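Local coordinates for glycoside Hydrolase (Bacteroides plebeius, PDB 5T3B), which probably hydrolyses glycosidic bonds in polysaccharides, being a family 50 glycoside hydrolase of a gut Bacteroides, at residues Lys38-Ile43 against Lys59-Pro64; Ser359-Ser364 against Val387-Thr392; Trp366-Gly371 against Gln420-Gly425; Thr383-Thr388 against Leu427-Cys432. All coordinates share one frame; numbering follows the deposited sequence. Where two conformers were deposited one is given.

Interaction 1: residues Lys38-Ile43 against Lys59-Pro64; sequences KQYQPI and KTRILP. With EDO (1,2-ethanediol), chain P.
The ring of Tyr-40 and the aliphatic shaft of Arg-61 cross at about a right angle. Ring atom CD2 lies 3.5 Å from Arg-61 CB, and the methylenes CG and CD run on past the root of the ring. With Tyr-40 CG placed between its own N and carbonyl carbon (chi1 77°), the ring is turned toward the partner segment and presents its edge, in plane, to Thr-60 O, 3.6 Å from CE2. A long arginine suits this place because its methylenes pack on the ring while its charge travels on: a bend at chi3 takes the guanidinium, 70° from the ring plane, to a salt bridge with Glu-428 and to a water in its plane, 2.9 Å from NH1. The phenol OH of Tyr-40 accepts a bond from O2 of an ethanediol, probably from the crystallisation liquor, at 2.8 Å. These residues lie at the open end of the beta hairpin formed by strands 39-48 and 56-60, where Ile-43 and Thr-60 make an antiparallel hydrogen-bonded pair. Ile-43 N reaches Thr-60 O at 3.1 Å, in the carbonyl plane, and Thr-60 N returns to Ile-43 O at 2.8 Å. One water links Gln-41 O, Thr-60 O and Ile-62 N. A leucine in place of Tyr-40 would probably leave the Arg-61 methylenes poorly covered and lose the edge-to-face contact with Tyr-33. Two branched aliphatic chains close the inner side, Ile-43 CD1 meeting Ile-62 CG2 at 3.9 Å, and both rest on Phe-417 of helix 412-427.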
# COMPACT_ATOMS: atom_id res chain seq x y z
N LYS A 38 -24.78 -6.81 1.65
CA LYS A 38 -24.62 -8.26 1.74
C LYS A 38 -24.60 -8.78 3.19
O LYS A 38 -24.03 -8.16 4.08
CB LYS A 38 -23.34 -8.67 1.07
CG LYS A 38 -23.22 -8.26 -0.37
CD LYS A 38 -24.32 -8.84 -1.27
CE LYS A 38 -23.98 -8.50 -2.70
NZ LYS A 38 -25.00 -8.80 -3.71
N GLN A 39 -25.22 -9.94 3.35
CA GLN A 39 -25.23 -10.61 4.58
C GLN A 39 -24.07 -11.59 4.76
O GLN A 39 -23.46 -12.01 3.78
CB GLN A 39 -26.56 -11.32 4.82
CG GLN A 39 -27.81 -10.49 4.87
CD GLN A 39 -28.98 -11.48 5.25
OE1 GLN A 39 -29.21 -12.47 4.57
NE2 GLN A 39 -29.53 -11.29 6.41
N TYR A 40 -23.80 -11.91 6.03
CA TYR A 40 -22.78 -12.91 6.35
C TYR A 40 -23.14 -13.59 7.62
O TYR A 40 -23.91 -13.02 8.41
CB TYR A 40 -21.38 -12.28 6.41
CG TYR A 40 -21.05 -11.49 7.65
CD1 TYR A 40 -21.78 -10.32 7.99
CD2 TYR A 40 -20.02 -11.90 8.50
CE1 TYR A 40 -21.47 -9.58 9.14
CE2 TYR A 40 -19.71 -11.15 9.64
CZ TYR A 40 -20.44 -10.02 9.96
OH TYR A 40 -20.09 -9.31 11.10
N GLN A 41 -22.56 -14.77 7.83
CA GLN A 41 -22.67 -15.42 9.13
C GLN A 41 -21.38 -15.22 9.91
O GLN A 41 -20.34 -15.70 9.50
CB GLN A 41 -22.96 -16.87 8.95
CG GLN A 41 -24.27 -17.14 8.30
CD GLN A 41 -24.55 -18.60 8.32
OE1 GLN A 41 -24.21 -19.26 7.37
NE2 GLN A 41 -25.04 -19.14 9.47
N PRO A 42 -21.43 -14.46 11.01
CA PRO A 42 -20.19 -14.05 11.65
C PRO A 42 -19.53 -15.15 12.47
O PRO A 42 -20.20 -16.05 13.04
CB PRO A 42 -20.60 -12.90 12.54
CG PRO A 42 -22.08 -13.06 12.75
CD PRO A 42 -22.60 -13.81 11.61
N ILE A 43 -18.21 -15.10 12.49
CA ILE A 43 -17.41 -15.82 13.49
C ILE A 43 -16.73 -14.85 14.44
O ILE A 43 -16.67 -13.64 14.17
CB ILE A 43 -16.39 -16.80 12.81
CG1 ILE A 43 -15.35 -16.07 11.99
CG2 ILE A 43 -17.09 -17.84 11.97
CD1 ILE A 43 -14.08 -16.87 11.72
N LYS A 59 -16.00 -9.72 15.88
CA LYS A 59 -16.84 -10.28 14.83
C LYS A 59 -16.13 -10.19 13.52
O LYS A 59 -15.58 -9.13 13.13
CB LYS A 59 -18.19 -9.60 14.74
CG LYS A 59 -19.25 -10.07 15.68
CD LYS A 59 -20.59 -9.43 15.20
CE LYS A 59 -21.71 -9.94 15.96
NZ LYS A 59 -22.79 -9.02 15.59
N THR A 60 -16.10 -11.28 12.79
CA THR A 60 -15.28 -11.38 11.57
C THR A 60 -16.08 -12.05 10.46
O THR A 60 -16.82 -13.03 10.69
CB THR A 60 -14.00 -12.18 11.94
OG1 THR A 60 -13.34 -11.52 13.00
CG2 THR A 60 -13.04 -12.34 10.88
N ARG A 61 -15.84 -11.59 9.24
CA ARG A 61 -16.43 -12.06 8.01
C ARG A 61 -15.39 -12.86 7.27
O ARG A 61 -14.38 -12.29 6.83
CB ARG A 61 -16.95 -10.87 7.16
CG ARG A 61 -17.60 -11.33 5.87
CD ARG A 61 -18.35 -10.20 5.19
NE ARG A 61 -17.45 -9.14 4.73
CZ ARG A 61 -17.80 -8.15 3.91
NH1 ARG A 61 -19.00 -8.15 3.33
NH2 ARG A 61 -16.93 -7.22 3.64
N ILE A 62 -15.67 -14.14 7.02
CA ILE A 62 -14.79 -14.95 6.22
C ILE A 62 -15.52 -15.48 4.95
O ILE A 62 -16.75 -15.57 4.91
CB ILE A 62 -14.12 -16.11 7.01
CG1 ILE A 62 -15.14 -17.10 7.57
CG2 ILE A 62 -13.25 -15.58 8.11
CD1 ILE A 62 -14.50 -18.40 8.08
N LEU A 63 -14.73 -15.88 3.97
CA LEU A 63 -15.25 -16.21 2.65
C LEU A 63 -16.30 -17.34 2.64
O LEU A 63 -17.33 -17.18 1.97
CB LEU A 63 -14.13 -16.47 1.69
CG LEU A 63 -14.52 -16.61 0.23
CD1 LEU A 63 -15.15 -15.34 -0.34
CD2 LEU A 63 -13.31 -17.01 -0.60
N PRO A 64 -16.11 -18.41 3.42
CA PRO A 64 -17.11 -19.48 3.44
C PRO A 64 -18.48 -19.07 3.94
O PRO A 64 -19.44 -19.79 3.69
CB PRO A 64 -16.46 -20.49 4.39
CG PRO A 64 -15.01 -20.27 4.27
CD PRO A 64 -14.90 -18.81 4.18
C1 EDO P . -18.02 -5.58 11.35
O1 EDO P . -17.11 -4.68 10.68
C2 EDO P . -17.27 -6.82 11.76
O2 EDO P . -17.55 -8.08 11.04
O HOH W 1 -21.43 -9.60 3.88
O HOH W 2 -17.73 -15.06 8.91

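Interaction 2: residues Ser359-Ser364 against Val387-Thr392; sequences SINYYS and VTEFYT. With EDO (1,2-ethanediol), chain G.
Tyr-363 OH donates a hydrogen bond to Glu-389 OE1 at 2.7 Å, on the anti lone pair, with ring and carboxylate planes 75° apart. Packing is tight around this carboxylate. Asparagine suits position Asn-361 because its flat amide stacks on the carboxylate, planes 28° apart, while OD1 takes a 2.7 Å bond from Thr-388 OG1. Arg-336 forms a salt bridge with OE2, so both carboxylate oxygens are held. Alongside these side chains the backbones pair in parallel, Thr-388 N to Ile-360 O and Tyr-362 N to Glu-389 O, the latter 3.0 Å long and nearly straight at 175°. Family 50 enzymes have a (beta/alpha)8 barrel, and strands 358-361 and 385-394 fit a beta-alpha-beta unit of it, joined through helix 370-379; these polar groups gather at the strands' C-terminal ends, where such barrels carry their active sites. Past Tyr-363 the segments spread and contact becomes looser. A water spans Tyr-362 O and Tyr-391 N, and Tyr-391 CE1 meets Tyr-363 CE1 at 3.5 Å. An ethanediol carbon lies over one face of the Tyr-363 ring, Glu-389 O over the opposite one. A phenylalanine in place of Tyr-363 would probably leave OE1 without this donor and the carboxylate freer to turn.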
# COMPACT_ATOMS: atom_id res chain seq x y z
N SER A 359 -1.58 5.63 -2.32
CA SER A 359 -1.22 4.51 -1.48
C SER A 359 -1.50 4.84 -0.03
O SER A 359 -1.17 5.95 0.48
CB SER A 359 0.25 4.12 -1.68
OG SER A 359 1.11 5.25 -1.70
N ILE A 360 -2.04 3.83 0.68
CA ILE A 360 -2.41 3.93 2.10
C ILE A 360 -1.93 2.66 2.81
O ILE A 360 -2.31 1.57 2.43
CB ILE A 360 -3.91 4.14 2.27
CG1 ILE A 360 -4.32 5.52 1.58
CG2 ILE A 360 -4.31 4.06 3.73
CD1 ILE A 360 -5.80 5.79 1.56
N ASN A 361 -1.12 2.85 3.86
CA ASN A 361 -0.81 1.76 4.79
C ASN A 361 -1.93 1.72 5.81
O ASN A 361 -2.19 2.74 6.40
CB ASN A 361 0.51 2.01 5.48
CG ASN A 361 1.74 1.98 4.56
OD1 ASN A 361 1.68 1.56 3.42
ND2 ASN A 361 2.87 2.32 5.11
N TYR A 362 -2.58 0.60 6.02
CA TYR A 362 -3.86 0.54 6.75
C TYR A 362 -3.75 -0.30 8.00
O TYR A 362 -3.88 -1.51 7.96
CB TYR A 362 -5.00 0.07 5.85
CG TYR A 362 -6.39 0.61 6.23
CD1 TYR A 362 -6.71 1.04 7.53
CD2 TYR A 362 -7.41 0.71 5.29
CE1 TYR A 362 -7.97 1.56 7.83
CE2 TYR A 362 -8.66 1.18 5.60
CZ TYR A 362 -8.93 1.61 6.87
OH TYR A 362 -10.20 2.10 7.13
N TYR A 363 -3.44 0.37 9.11
CA TYR A 363 -3.24 -0.23 10.41
C TYR A 363 -4.26 0.27 11.42
O TYR A 363 -4.94 1.25 11.26
CB TYR A 363 -1.84 0.08 10.89
CG TYR A 363 -0.74 -0.60 10.10
CD1 TYR A 363 -0.63 -1.97 10.11
CD2 TYR A 363 0.10 0.11 9.26
CE1 TYR A 363 0.32 -2.62 9.41
CE2 TYR A 363 1.12 -0.53 8.58
CZ TYR A 363 1.20 -1.92 8.63
OH TYR A 363 2.19 -2.59 7.95
N SER A 364 -4.32 -0.53 12.49
CA SER A 364 -5.02 -0.20 13.73
C SER A 364 -6.49 -0.33 13.68
O SER A 364 -7.19 0.11 14.62
CB SER A 364 -4.59 1.15 14.29
OG SER A 364 -3.14 1.15 14.47
N VAL A 387 -4.11 -0.35 -0.86
CA VAL A 387 -3.60 -0.60 0.49
C VAL A 387 -2.23 -1.19 0.33
O VAL A 387 -2.06 -2.31 -0.15
CB VAL A 387 -4.55 -1.45 1.29
CG1 VAL A 387 -3.86 -1.85 2.62
CG2 VAL A 387 -5.85 -0.73 1.52
N THR A 388 -1.23 -0.45 0.74
CA THR A 388 0.16 -0.86 0.54
C THR A 388 0.72 -1.68 1.68
O THR A 388 1.80 -2.28 1.51
CB THR A 388 1.05 0.35 0.23
OG1 THR A 388 0.61 1.50 0.97
CG2 THR A 388 0.99 0.69 -1.24
N GLU A 389 0.06 -1.71 2.82
CA GLU A 389 0.49 -2.59 3.90
C GLU A 389 -0.71 -2.93 4.77
O GLU A 389 -1.49 -2.04 5.11
CB GLU A 389 1.52 -1.94 4.86
CG GLU A 389 2.82 -1.49 4.26
CD GLU A 389 3.79 -0.88 5.20
OE1 GLU A 389 3.66 -0.98 6.43
OE2 GLU A 389 4.79 -0.27 4.67
N PHE A 390 -0.77 -4.19 5.19
CA PHE A 390 -1.67 -4.67 6.21
C PHE A 390 -1.17 -6.09 6.56
O PHE A 390 -0.55 -6.74 5.73
CB PHE A 390 -3.13 -4.67 5.79
CG PHE A 390 -3.50 -5.75 4.82
CD1 PHE A 390 -3.06 -5.66 3.48
CD2 PHE A 390 -4.30 -6.81 5.17
CE1 PHE A 390 -3.36 -6.67 2.58
CE2 PHE A 390 -4.61 -7.80 4.25
CZ PHE A 390 -4.15 -7.75 2.95
N TYR A 391 -1.44 -6.53 7.81
CA TYR A 391 -1.15 -7.90 8.25
C TYR A 391 -1.65 -8.09 9.66
O TYR A 391 -1.97 -7.13 10.35
CB TYR A 391 0.37 -8.22 8.22
CG TYR A 391 1.22 -7.46 9.16
CD1 TYR A 391 1.62 -6.13 8.93
CD2 TYR A 391 1.69 -8.02 10.34
CE1 TYR A 391 2.39 -5.45 9.82
CE2 TYR A 391 2.44 -7.31 11.21
CZ TYR A 391 2.78 -6.02 10.99
OH TYR A 391 3.53 -5.29 11.92
N THR A 392 -1.62 -9.36 10.08
CA THR A 392 -1.64 -9.77 11.47
C THR A 392 -0.49 -10.69 11.75
O THR A 392 0.12 -11.24 10.82
CB THR A 392 -2.96 -10.46 11.86
OG1 THR A 392 -3.13 -11.65 11.09
CG2 THR A 392 -4.14 -9.52 11.68
C1 EDO G . 4.82 -2.42 10.07
O1 EDO G . 5.13 -3.44 10.86
C2 EDO G . 3.71 -1.65 10.73
O2 EDO G . 4.05 -1.03 12.01
O HOH W 3 -3.14 -4.16 9.16

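Interaction 3: residues Trp366-Gly371 against Gln420-Gly425; sequences WSPEKG and QHFTLG. With EDO (1,2-ethanediol), chain H; EDO (1,2-ethanediol), chain P.
The imidazole of His-421 lies under the five-membered ring of Trp-366 as an offset stack, centroids 4.5 Å apart and planes 27° apart, while both its nitrogens are engaged around its edge. This pairs the loop after strand 358-361, which leads into helix 370-379 of the probable (beta/alpha)8 barrel, with the C-terminal half of helix 412-427. The hydroxyl of Ser-367 lies in the imidazole plane, its OG 2.8 Å from NE2, and ND1 bonds to the backbone N of Arg-61. Held at two edge positions, the ring can hardly rotate, which suits it as a flat platform for the indole. Trp-366 reaches over it because its CG lies opposite the backbone N (chi1 -175°), and its NE1 bonds to Thr-60 OG1. Two residues on, Pro-368 lays the CG-CD side of its pyrrolidine over the face of Phe-422: CG stands 3.7 Å from the ring centroid and only 7° off the normal, a CH-pi contact almost exactly over the centre. The rigid, apolar proline ring suits such a face, and the carbonyl O of Trp-366 fills part of the same phenyl's edge, 3.5 Å from CD1. Gly-425 suits its place, since a beta carbon would run into Pro-368 CG. Without one, Pro-368 CG settles 4.0 Å from Gly-425 CA.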
# COMPACT_ATOMS: atom_id res chain seq x y z
N TRP A 366 -9.62 -3.28 12.75
CA TRP A 366 -9.96 -4.64 12.41
C TRP A 366 -10.61 -4.70 11.03
O TRP A 366 -10.40 -5.65 10.26
CB TRP A 366 -10.84 -5.27 13.53
CG TRP A 366 -11.12 -6.71 13.29
CD1 TRP A 366 -12.32 -7.30 13.00
CD2 TRP A 366 -10.15 -7.77 13.33
NE1 TRP A 366 -12.16 -8.65 12.88
CE2 TRP A 366 -10.82 -8.96 13.05
CE3 TRP A 366 -8.78 -7.80 13.60
CZ2 TRP A 366 -10.17 -10.19 13.05
CZ3 TRP A 366 -8.14 -9.00 13.54
CH2 TRP A 366 -8.84 -10.18 13.29
N SER A 367 -11.52 -3.75 10.77
CA SER A 367 -12.28 -3.72 9.53
C SER A 367 -11.94 -2.45 8.75
O SER A 367 -11.90 -1.35 9.31
CB SER A 367 -13.76 -3.73 9.84
OG SER A 367 -14.14 -4.79 10.67
N PRO A 368 -11.76 -2.57 7.42
CA PRO A 368 -11.73 -1.36 6.61
C PRO A 368 -12.95 -0.49 6.84
O PRO A 368 -14.04 -1.04 7.00
CB PRO A 368 -11.69 -1.93 5.20
CG PRO A 368 -11.10 -3.25 5.35
CD PRO A 368 -11.64 -3.77 6.60
N GLU A 369 -12.77 0.83 6.92
CA GLU A 369 -13.86 1.70 7.33
C GLU A 369 -14.55 2.23 6.08
O GLU A 369 -14.04 3.12 5.43
CB GLU A 369 -13.27 2.83 8.16
CG GLU A 369 -12.62 2.37 9.45
CD GLU A 369 -11.62 3.34 9.97
OE1 GLU A 369 -10.53 3.48 9.35
OE2 GLU A 369 -11.94 3.99 10.98
N LYS A 370 -15.71 1.66 5.76
CA LYS A 370 -16.33 2.00 4.49
C LYS A 370 -16.73 3.47 4.40
O LYS A 370 -16.64 4.05 3.33
CB LYS A 370 -17.53 1.04 4.26
CG LYS A 370 -18.24 1.20 2.94
CD LYS A 370 -17.31 0.95 1.78
CE LYS A 370 -18.06 0.59 0.49
NZ LYS A 370 -19.05 1.60 0.09
N GLY A 371 -17.12 4.09 5.50
CA GLY A 371 -17.40 5.52 5.45
C GLY A 371 -16.19 6.35 5.07
O GLY A 371 -16.29 7.26 4.27
N GLN A 420 -8.87 -12.67 5.08
CA GLN A 420 -10.15 -12.69 4.38
C GLN A 420 -11.04 -11.55 4.80
O GLN A 420 -11.67 -10.91 3.94
CB GLN A 420 -10.88 -14.03 4.52
CG GLN A 420 -10.07 -15.18 4.00
CD GLN A 420 -10.93 -16.41 3.74
OE1 GLN A 420 -12.00 -16.55 4.32
NE2 GLN A 420 -10.45 -17.27 2.87
N HIS A 421 -11.15 -11.30 6.10
CA HIS A 421 -12.03 -10.24 6.58
C HIS A 421 -11.59 -8.88 6.00
O HIS A 421 -12.40 -8.09 5.52
CB HIS A 421 -11.96 -10.22 8.11
CG HIS A 421 -12.74 -9.15 8.76
ND1 HIS A 421 -14.06 -9.27 9.02
CD2 HIS A 421 -12.39 -7.92 9.12
CE1 HIS A 421 -14.49 -8.17 9.57
NE2 HIS A 421 -13.50 -7.32 9.63
N PHE A 422 -10.30 -8.60 6.09
CA PHE A 422 -9.83 -7.27 5.69
C PHE A 422 -9.98 -7.12 4.18
O PHE A 422 -10.48 -6.07 3.70
CB PHE A 422 -8.37 -7.04 6.15
CG PHE A 422 -8.01 -5.60 6.32
CD1 PHE A 422 -8.39 -4.94 7.46
CD2 PHE A 422 -7.36 -4.90 5.34
CE1 PHE A 422 -8.15 -3.59 7.64
CE2 PHE A 422 -7.10 -3.54 5.52
CZ PHE A 422 -7.48 -2.90 6.65
N THR A 423 -9.58 -8.13 3.41
CA THR A 423 -9.65 -8.04 1.98
C THR A 423 -11.08 -7.99 1.47
O THR A 423 -11.35 -7.27 0.51
CB THR A 423 -8.85 -9.15 1.31
OG1 THR A 423 -9.34 -10.44 1.67
CG2 THR A 423 -7.36 -8.99 1.60
N LEU A 424 -12.01 -8.73 2.08
CA LEU A 424 -13.41 -8.60 1.66
C LEU A 424 -13.89 -7.18 1.85
O LEU A 424 -14.65 -6.66 1.01
CB LEU A 424 -14.29 -9.60 2.38
CG LEU A 424 -14.14 -11.05 1.97
CD1 LEU A 424 -14.76 -12.00 2.96
CD2 LEU A 424 -14.71 -11.29 0.58
N GLY A 425 -13.50 -6.56 2.95
CA GLY A 425 -13.84 -5.18 3.16
C GLY A 425 -13.34 -4.25 2.09
O GLY A 425 -14.02 -3.32 1.68
C1 EDO H . -16.84 -1.99 8.54
O1 EDO H . -17.50 -1.61 9.72
C2 EDO H . -17.49 -1.40 7.31
O2 EDO H . -17.43 0.06 7.45
C1 EDO P . -18.02 -5.58 11.35
O1 EDO P . -17.11 -4.68 10.68
C2 EDO P . -17.27 -6.82 11.76
O2 EDO P . -17.55 -8.08 11.04

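Interaction 4: residues Thr383-Thr388 against Leu427-Cys432; sequences TPFMVT and LEAKNC
Phe-385 receives Cys-432 over one face and Asn-431 at its edge. The CB of Cys-432 makes a CH-pi contact, 3.9 Å from the ring centroid and offset toward the rim, and SG stands obliquely 4.4 Å from that centroid; a small, polarisable cysteine fits closely here. The Asn-431 amide is turned 73° from the ring plane, its ND2 3.4 Å from CE1. Backbone joins side chain in this first shell: Phe-385 N bonds to Asn-431 O at 2.8 Å, and Cys-432 CA offers a CA-H...O contact to Phe-385 O. Phe-385 and Cys-432 form a parallel bridge that begins the pairing of strand 385-394 with strand 432-437, neighbours in what is consistent with the (beta/alpha)8 barrel of this family. A type I turn from Ala-429 to Cys-432 brings the chain down from helix 412-427 into this register; Cys-432 N bonds to Ala-429 O at 3.0 Å. The second shell fixes the amide. Asn-431 ND2 bonds to Met-373 O and gives another bond to a water, 2.9 Å away, which in turn donates to Thr-383 O. From helix 370-379, Trp-376 meets the Phe-385 ring edge-to-face, and Met-373 packs against both Phe-385 and Ala-429.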
# COMPACT_ATOMS: atom_id res chain seq x y z
N THR A 383 -9.99 9.41 -8.01
CA THR A 383 -8.70 8.72 -8.13
C THR A 383 -8.70 7.59 -7.13
O THR A 383 -9.08 7.80 -6.00
CB THR A 383 -7.56 9.70 -7.85
OG1 THR A 383 -7.61 10.73 -8.84
CG2 THR A 383 -6.21 9.00 -7.85
N PRO A 384 -8.31 6.39 -7.55
CA PRO A 384 -8.37 5.23 -6.62
C PRO A 384 -7.23 5.23 -5.63
O PRO A 384 -6.23 5.96 -5.76
CB PRO A 384 -8.31 4.04 -7.54
CG PRO A 384 -7.40 4.56 -8.68
CD PRO A 384 -7.89 5.97 -8.88
N PHE A 385 -7.41 4.35 -4.64
CA PHE A 385 -6.36 4.06 -3.68
C PHE A 385 -6.01 2.57 -3.74
O PHE A 385 -6.75 1.74 -4.29
CB PHE A 385 -6.76 4.48 -2.24
CG PHE A 385 -7.76 3.61 -1.58
CD1 PHE A 385 -9.10 3.77 -1.79
CD2 PHE A 385 -7.35 2.63 -0.70
CE1 PHE A 385 -10.04 3.01 -1.16
CE2 PHE A 385 -8.29 1.84 -0.02
CZ PHE A 385 -9.66 2.02 -0.26
N MET A 386 -4.85 2.27 -3.14
CA MET A 386 -4.43 0.89 -2.92
C MET A 386 -3.95 0.80 -1.47
O MET A 386 -3.37 1.77 -0.97
CB MET A 386 -3.33 0.45 -3.86
CG MET A 386 -2.06 1.21 -3.78
SD MET A 386 -0.82 0.80 -5.03
CE MET A 386 -0.50 -0.85 -4.59
N VAL A 387 -4.11 -0.35 -0.86
CA VAL A 387 -3.60 -0.60 0.49
C VAL A 387 -2.23 -1.19 0.33
O VAL A 387 -2.06 -2.31 -0.15
CB VAL A 387 -4.55 -1.45 1.29
CG1 VAL A 387 -3.86 -1.85 2.62
CG2 VAL A 387 -5.85 -0.73 1.52
N THR A 388 -1.23 -0.45 0.74
CA THR A 388 0.16 -0.86 0.54
C THR A 388 0.72 -1.68 1.68
O THR A 388 1.80 -2.28 1.51
CB THR A 388 1.05 0.35 0.23
OG1 THR A 388 0.61 1.50 0.97
CG2 THR A 388 0.99 0.69 -1.24
N LEU A 427 -12.55 -5.23 -1.03
CA LEU A 427 -13.20 -5.58 -2.29
C LEU A 427 -14.47 -4.79 -2.49
O LEU A 427 -14.87 -4.57 -3.63
CB LEU A 427 -13.40 -7.08 -2.41
CG LEU A 427 -12.15 -7.90 -2.66
CD1 LEU A 427 -12.41 -9.38 -2.38
CD2 LEU A 427 -11.58 -7.67 -4.03
N GLU A 428 -15.16 -4.45 -1.41
CA GLU A 428 -16.37 -3.67 -1.54
C GLU A 428 -16.14 -2.21 -1.91
O GLU A 428 -17.09 -1.53 -2.34
CB GLU A 428 -17.19 -3.73 -0.25
CG GLU A 428 -17.68 -5.10 0.10
CD GLU A 428 -18.86 -5.08 1.04
OE1 GLU A 428 -19.99 -4.71 0.61
OE2 GLU A 428 -18.65 -5.45 2.17
N ALA A 429 -14.94 -1.72 -1.73
CA ALA A 429 -14.62 -0.35 -2.08
C ALA A 429 -14.29 -0.27 -3.56
O ALA A 429 -13.21 -0.71 -4.01
CB ALA A 429 -13.44 0.17 -1.25
N LYS A 430 -15.17 0.35 -4.34
CA LYS A 430 -14.99 0.44 -5.79
C LYS A 430 -13.83 1.33 -6.20
O LYS A 430 -13.35 1.24 -7.33
CB LYS A 430 -16.26 0.95 -6.42
CG LYS A 430 -17.45 0.02 -6.32
CD LYS A 430 -18.60 0.48 -7.22
CE LYS A 430 -19.97 0.09 -6.70
NZ LYS A 430 -20.91 0.72 -7.64
N ASN A 431 -13.38 2.16 -5.25
CA ASN A 431 -12.21 2.98 -5.44
C ASN A 431 -10.90 2.37 -4.97
O ASN A 431 -9.86 3.04 -5.05
CB ASN A 431 -12.37 4.38 -4.79
CG ASN A 431 -12.70 4.32 -3.33
OD1 ASN A 431 -13.51 3.49 -2.87
ND2 ASN A 431 -12.18 5.29 -2.60
N CYS A 432 -10.93 1.10 -4.53
CA CYS A 432 -9.68 0.41 -4.16
C CYS A 432 -9.28 -0.51 -5.30
O CYS A 432 -10.11 -1.34 -5.70
CB CYS A 432 -9.90 -0.39 -2.88
SG CYS A 432 -8.44 -1.33 -2.38
O HOH W 4 -10.22 7.22 -3.57

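In the fold
Interaction 2 lies nearest the chain's centre and is the most polar, its charged and amide groups collected at strand ends. Interaction 4 holds the same strand, 385-394, near its start; there the side-chain chemistry is mainly aromatic, with one amide, against helix 370-379. Interaction 3 presses the loop that enters that helix onto helix 412-427; Phe-422 meets the rings of Phe-390 and Tyr-362 from interaction 2, and Glu-369 bonds to Tyr-362. Interaction 1, whose centre is about 25 Å from the chain's centre, is a mostly buried hairpin contact bridged by waters, with Lys-59 exposed. It joins interaction 3 through Arg-61 N and His-421, and interaction 4 through the Arg-61 to Glu-428 salt bridge.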